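Local coordinates for phospholipase C-beta (PLC-beta) (Sepia officinalis, PDB 3QR0), which is a multidomain phospholipase C of the beta class, combining a PH domain, EF-hand-like modules, a TIM-barrel core carrying a calcium ion, and a C2 domain, at residues Val711-Pro714 / Asp715-Val718; Ser642-Asp645 / Gly646-Ala649; Lys17-Glu20 / Gln21-Lys24. One frame throughout, in Å; residues are numbered along the deposited sequence.

Interaction 1 of 3, residues Val711-Pro714 / Asp715-Val718; sequences VVLP and DLAV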
loop_
_atom_site.group_PDB
_atom_site.type_symbol
_atom_site.label_atom_id
_atom_site.label_comp_id
_atom_site.label_asym_id
_atom_site.label_seq_id
_atom_site.Cartn_x
_atom_site.Cartn_y
_atom_site.Cartn_z
ATOM N N VAL A 711 -23.684 -3.582 -8.274
ATOM C CA VAL A 711 -22.634 -2.576 -8.222
ATOM C C VAL A 711 -22.737 -1.727 -9.486
ATOM O O VAL A 711 -22.364 -2.172 -10.574
ATOM C CB VAL A 711 -21.241 -3.222 -8.131
ATOM C CG1 VAL A 711 -20.167 -2.145 -7.975
ATOM C CG2 VAL A 711 -21.196 -4.218 -6.974
ATOM N N VAL A 712 -23.258 -0.509 -9.334
ATOM C CA VAL A 712 -23.472 0.396 -10.463
ATOM C C VAL A 712 -22.192 0.741 -11.233
ATOM O O VAL A 712 -22.194 0.723 -12.463
ATOM C CB VAL A 712 -24.163 1.702 -10.012
ATOM C CG1 VAL A 712 -24.037 2.779 -11.089
ATOM C CG2 VAL A 712 -25.629 1.434 -9.680
ATOM N N LEU A 713 -21.111 1.048 -10.517
ATOM C CA LEU A 713 -19.851 1.461 -11.150
ATOM C C LEU A 713 -18.663 0.675 -10.592
ATOM O O LEU A 713 -17.924 1.166 -9.735
ATOM C CB LEU A 713 -19.637 2.974 -10.979
ATOM C CG LEU A 713 -19.144 3.723 -12.222
ATOM C CD1 LEU A 713 -17.878 3.106 -12.784
ATOM C CD2 LEU A 713 -20.237 3.773 -13.281
ATOM N N PRO A 714 -18.471 -0.557 -11.084
ATOM C CA PRO A 714 -17.399 -1.412 -10.575
ATOM C C PRO A 714 -15.992 -0.791 -10.611
ATOM O O PRO A 714 -15.232 -0.965 -9.664
ATOM C CB PRO A 714 -17.470 -2.635 -11.491
ATOM C CG PRO A 714 -18.892 -2.702 -11.900
ATOM C CD PRO A 714 -19.316 -1.270 -12.058
ATOM N N ASP A 715 -15.655 -0.065 -11.674
ATOM C CA ASP A 715 -14.288 0.455 -11.817
ATOM C C ASP A 715 -13.938 1.587 -10.846
ATOM O O ASP A 715 -12.767 1.925 -10.712
ATOM C CB ASP A 715 -14.003 0.881 -13.263
ATOM C CG ASP A 715 -13.854 -0.314 -14.212
ATOM O OD1 ASP A 715 -13.686 -1.466 -13.729
ATOM O OD2 ASP A 715 -13.912 -0.094 -15.443
ATOM N N LEU A 716 -14.934 2.157 -10.168
ATOM C CA LEU A 716 -14.687 3.119 -9.086
ATOM C C LEU A 716 -14.697 2.466 -7.691
ATOM O O LEU A 716 -14.486 3.147 -6.684
ATOM C CB LEU A 716 -15.725 4.251 -9.125
ATOM C CG LEU A 716 -15.597 5.285 -10.252
ATOM C CD1 LEU A 716 -16.760 6.261 -10.186
ATOM C CD2 LEU A 716 -14.271 6.041 -10.178
ATOM N N ALA A 717 -14.911 1.154 -7.635
ATOM C CA ALA A 717 -15.159 0.469 -6.372
ATOM C C ALA A 717 -14.053 -0.497 -5.978
ATOM O O ALA A 717 -13.337 -1.037 -6.830
ATOM C CB ALA A 717 -16.488 -0.274 -6.438
ATOM N N VAL A 718 -13.940 -0.720 -4.672
ATOM C CA VAL A 718 -13.107 -1.776 -4.130
ATOM C C VAL A 718 -13.915 -2.590 -3.134
ATOM O O VAL A 718 -14.828 -2.065 -2.485
ATOM C CB VAL A 718 -11.851 -1.208 -3.443
ATOM C CG1 VAL A 718 -11.078 -0.337 -4.412
ATOM C CG2 VAL A 718 -12.216 -0.420 -2.176
#
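Leu-713 and Leu-716 meet through their side chains as the chain winds into a short 3-10 turn, the element by which the C2 beta sandwich passes from strand 706-711 in one sheet to strand 718-725 in the other. The example illustrates how two successive i-to-i+3 backbone bonds can turn a chain sharply within a buried crossover.

The polar part is wholly main-chain. Leu-716 N donates to Leu-713 O over 3.2 Å, and one residue later Ala-717 N donates to Pro-714 O at 3.0 Å. In both bonds the donor stands well above the carbonyl plane, by 50° and 59° respectively, as suits the tight winding. Pro-714, whose nitrogen carries no hydrogen, sits at the start of the turn. Outside it, the carboxylate of Asp-681 accepts from the backbone nitrogens of Val-712 and Leu-713, holding the approach to the turn.

The apolar part has two pieces. The leucine chains lie across one another at a slant, CG of Leu-713 being 4.0 Å from CD1 of Leu-716, while CD1 of Leu-713 comes equally near CG of Leu-716. With its CG opposite the carbonyl carbon (chi1 -73°), Leu-716 reaches back toward its partner, and Phe-628 and Leu-678 touch both leucines. Across the two ends of the turn the contact is thinner: Val-711 CG1 lies 4.4 Å from Ala-717 CB, and Ala-717 CB rests 3.5 Å from Pro-714 O.

Interaction 2 of 3, residues Ser642-Asp645 / Gly646-Ala649; sequences STVD and GVVA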
loop_
_atom_site.group_PDB
_atom_site.type_symbol
_atom_site.label_atom_id
_atom_site.label_comp_id
_atom_site.label_asym_id
_atom_site.label_seq_id
_atom_site.Cartn_x
_atom_site.Cartn_y
_atom_site.Cartn_z
ATOM N N SER A 642 -28.688 4.513 -10.623
ATOM C CA SER A 642 -29.047 3.671 -11.755
ATOM C C SER A 642 -27.815 3.384 -12.599
ATOM O O SER A 642 -26.778 4.043 -12.454
ATOM C CB SER A 642 -30.113 4.363 -12.602
ATOM O OG SER A 642 -29.638 5.620 -13.056
ATOM N N THR A 643 -27.935 2.409 -13.491
ATOM C CA THR A 643 -26.821 2.024 -14.354
ATOM C C THR A 643 -26.407 3.192 -15.251
ATOM O O THR A 643 -27.241 3.992 -15.678
ATOM C CB THR A 643 -27.159 0.798 -15.226
ATOM O OG1 THR A 643 -28.237 1.122 -16.107
ATOM C CG2 THR A 643 -27.552 -0.393 -14.362
ATOM N N VAL A 644 -25.108 3.293 -15.505
ATOM C CA VAL A 644 -24.546 4.352 -16.329
ATOM C C VAL A 644 -24.369 3.826 -17.752
ATOM O O VAL A 644 -23.795 2.757 -17.951
ATOM C CB VAL A 644 -23.191 4.829 -15.750
ATOM C CG1 VAL A 644 -22.535 5.861 -16.654
ATOM C CG2 VAL A 644 -23.393 5.390 -14.348
ATOM N N ASP A 645 -24.874 4.577 -18.731
ATOM C CA ASP A 645 -24.791 4.190 -20.142
ATOM C C ASP A 645 -23.326 4.040 -20.538
ATOM O O ASP A 645 -22.536 4.960 -20.350
ATOM C CB ASP A 645 -25.473 5.246 -21.019
ATOM C CG ASP A 645 -25.528 4.856 -22.492
ATOM O OD1 ASP A 645 -25.945 3.718 -22.813
ATOM O OD2 ASP A 645 -25.173 5.708 -23.341
ATOM N N GLY A 646 -22.974 2.874 -21.072
ATOM C CA GLY A 646 -21.606 2.604 -21.518
ATOM C C GLY A 646 -20.731 1.939 -20.472
ATOM O O GLY A 646 -19.575 1.630 -20.747
ATOM N N VAL A 647 -21.277 1.724 -19.275
ATOM C CA VAL A 647 -20.561 1.068 -18.180
ATOM C C VAL A 647 -21.403 -0.098 -17.679
ATOM O O VAL A 647 -22.538 0.093 -17.245
ATOM C CB VAL A 647 -20.320 2.042 -17.007
ATOM C CG1 VAL A 647 -19.699 1.319 -15.821
ATOM C CG2 VAL A 647 -19.454 3.221 -17.457
ATOM N N VAL A 648 -20.847 -1.304 -17.732
ATOM C CA VAL A 648 -21.591 -2.488 -17.326
ATOM C C VAL A 648 -21.572 -2.613 -15.805
ATOM O O VAL A 648 -20.504 -2.635 -15.182
ATOM C CB VAL A 648 -21.048 -3.773 -17.988
ATOM C CG1 VAL A 648 -21.891 -4.981 -17.578
ATOM C CG2 VAL A 648 -21.061 -3.622 -19.508
ATOM N N ALA A 649 -22.764 -2.671 -15.220
ATOM C CA ALA A 649 -22.920 -2.850 -13.787
ATOM C C ALA A 649 -22.518 -4.271 -13.418
ATOM O O ALA A 649 -22.569 -5.173 -14.256
ATOM C CB ALA A 649 -24.362 -2.575 -13.369
HETATM O O HOH W 1 -23.509 1.166 -14.816
#
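Val-644 and Val-647 run alongside each other in the same direction and form the closely packed half of this local contact. CG1 of Val-644 lies 4.1 Å from CG2 of Val-647. The two residues share nearly the same first torsion, CG1 opposite the backbone nitrogen (chi1 176° and 174°), yet they touch through different branches, since each offers the methyl that faces its neighbour. Both valines also rest against Leu-713, and Val-644 meets Phe-636 and Lys-634 as well.

Beneath this pair the backbone makes a type II beta turn running from Val-644 to Val-647, within the loop that leads from helix 627-630 to strand 650-660. Val-647 N closes the turn on Val-644 O at 3.0 Å. Gly-646 takes the third position with a positive phi of 93°, where the lack of a side chain avoids crowding against the preceding carbonyl oxygen. The same two residues are bridged a second time, by a water that accepts from Val-644 N at 2.7 Å and donates to Val-647 O at 2.8 Å.

The solvent side is looser. Asp-645 and Gly-646 form the exposed tip of the turn, where Asp-645 O accepts from Lys-634 NZ. On the side away from the valines, the exposed Thr-643 touches Ala-649 through a single methyl, its CG2 4.0 Å from Ala-649 CB.

Interaction 3 of 3, residues Lys17-Glu20 / Gln21-Lys24; sequences KVPE and QLIK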
loop_
_atom_site.group_PDB
_atom_site.type_symbol
_atom_site.label_atom_id
_atom_site.label_comp_id
_atom_site.label_asym_id
_atom_site.label_seq_id
_atom_site.Cartn_x
_atom_site.Cartn_y
_atom_site.Cartn_z
ATOM N N LYS A 17 16.468 -11.506 -6.839
ATOM C CA LYS A 17 17.622 -12.270 -7.291
ATOM C C LYS A 17 18.796 -11.860 -6.415
ATOM O O LYS A 17 19.303 -10.750 -6.545
ATOM C CB LYS A 17 17.908 -11.970 -8.764
ATOM C CG LYS A 17 19.058 -12.769 -9.340
ATOM C CD LYS A 17 19.034 -12.766 -10.856
ATOM C CE LYS A 17 20.179 -13.586 -11.416
ATOM N NZ LYS A 17 19.989 -13.901 -12.859
ATOM N N VAL A 18 19.198 -12.740 -5.500
ATOM C CA VAL A 18 20.166 -12.381 -4.466
ATOM C C VAL A 18 21.562 -12.820 -4.884
ATOM O O VAL A 18 21.795 -14.007 -5.060
ATOM C CB VAL A 18 19.815 -13.027 -3.109
ATOM C CG1 VAL A 18 20.784 -12.567 -2.020
ATOM C CG2 VAL A 18 18.388 -12.689 -2.713
ATOM N N PRO A 19 22.496 -11.862 -5.048
ATOM C CA PRO A 19 23.859 -12.231 -5.434
ATOM C C PRO A 19 24.505 -13.192 -4.445
ATOM O O PRO A 19 24.242 -13.104 -3.244
ATOM C CB PRO A 19 24.610 -10.893 -5.414
ATOM C CG PRO A 19 23.567 -9.860 -5.553
ATOM C CD PRO A 19 22.349 -10.404 -4.896
ATOM N N GLU A 20 25.351 -14.091 -4.947
ATOM C CA GLU A 20 26.086 -15.016 -4.082
ATOM C C GLU A 20 26.838 -14.287 -2.957
ATOM O O GLU A 20 26.963 -14.816 -1.854
ATOM C CB GLU A 20 27.058 -15.878 -4.901
ATOM C CG GLU A 20 26.425 -17.134 -5.488
ATOM C CD GLU A 20 26.161 -18.202 -4.435
ATOM O OE1 GLU A 20 27.138 -18.687 -3.817
ATOM O OE2 GLU A 20 24.981 -18.558 -4.228
ATOM N N GLN A 21 27.322 -13.078 -3.244
ATOM C CA GLN A 21 28.013 -12.245 -2.257
ATOM C C GLN A 21 27.164 -11.991 -1.010
ATOM O O GLN A 21 27.676 -12.064 0.105
ATOM C CB GLN A 21 28.417 -10.905 -2.880
ATOM C CG GLN A 21 29.220 -9.986 -1.954
ATOM C CD GLN A 21 29.482 -8.618 -2.563
ATOM O OE1 GLN A 21 29.469 -8.456 -3.783
ATOM N NE2 GLN A 21 29.719 -7.621 -1.711
ATOM N N LEU A 22 25.877 -11.691 -1.200
ATOM C CA LEU A 22 24.977 -11.419 -0.074
ATOM C C LEU A 22 24.519 -12.697 0.623
ATOM O O LEU A 22 24.219 -12.675 1.818
ATOM C CB LEU A 22 23.745 -10.609 -0.503
ATOM C CG LEU A 22 23.927 -9.267 -1.231
ATOM C CD1 LEU A 22 22.886 -8.267 -0.746
ATOM C CD2 LEU A 22 25.334 -8.691 -1.090
ATOM N N ILE A 23 24.457 -13.797 -0.125
ATOM C CA ILE A 23 24.115 -15.107 0.431
ATOM C C ILE A 23 25.230 -15.608 1.351
ATOM O O ILE A 23 24.966 -16.102 2.450
ATOM C CB ILE A 23 23.843 -16.135 -0.697
ATOM C CG1 ILE A 23 22.550 -15.770 -1.433
ATOM C CG2 ILE A 23 23.743 -17.555 -0.141
ATOM C CD1 ILE A 23 22.242 -16.660 -2.610
ATOM N N LYS A 24 26.471 -15.478 0.888
ATOM C CA LYS A 24 27.646 -15.763 1.702
ATOM C C LYS A 24 27.729 -14.770 2.864
ATOM O O LYS A 24 27.923 -15.157 4.015
ATOM C CB LYS A 24 28.910 -15.676 0.843
ATOM C CG LYS A 24 30.211 -15.611 1.621
ATOM C CD LYS A 24 31.403 -15.440 0.692
ATOM C CE LYS A 24 31.605 -13.994 0.256
ATOM N NZ LYS A 24 32.049 -13.122 1.370
#
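Ile-23 and Glu-20, one helical turn apart, bury the most surface in this contact, where the chain enters the short helix 20-24 in the PH domain, just ahead of strand 26-31. The pair serves as a worked example of how main-chain bonds and side-chain contacts together shape the first turn of a helix.

Glu-20 contributes mainly through its backbone. Its carbonyl oxygen receives Lys-24 N at 2.9 Å in a bond that is almost straight (172°), with the donor nearly along the C=O axis. Its side chain leaves the backbone heading away from residues 21-24 but bends at chi2 (-74°), which curls the carboxylate back until OE2 lies 3.7 Å from CD1 of Ile-23, a van der Waals contact between a carboxylate oxygen and the terminal methyl.

Ile-23 is held on more sides. Its nitrogen donates to Pro-19 O over 3.2 Å, in the plane of that carbonyl, so the N-cap proline begins the helical bonding; the same oxygen also takes a weak bond from Leu-22 N. The isoleucine CG1, opposite its own carbonyl carbon (chi1 -69°), turns back over the entering chain and meets Val-18 CG1 at 3.7 Å, while CD1 comes 3.6 Å from Val-18 O. Val-18 CG1 also lies 3.9 Å from Leu-22 CB, so one methyl touches two helical residues. Pro-19 runs alongside Leu-22, with its CD 4.1 Å from the leucine CG.

The short helix touches both a strand and a helix of the domain. Val-18 and Leu-22 pack on Val-45 of strand 39-45, whereas helix 127-141 offers Trp-133 to Leu-22 and both Glu-136 and Tyr-140 to Pro-19.

Interactions 1 and 2 are neighbours, their centres 10 Å apart, and together they join the C2 sandwich to the loop that leads into it. Leu-713 CD2 packs 3.6 Å from Val-647 CG1, and Val-711 O lies 3.5 Å from Ala-649 CB, so the 3-10 turn and the beta turn are packed directly on one another. Interaction 3 belongs to the PH domain on the opposite side of the chain's centre, with its centre 44 Å from that of interaction 1 and 52 Å from that of interaction 2. None of the three contributes a ligand to the calcium ion, which is bound by Asn-339, Glu-368, Asp-370 and Glu-417.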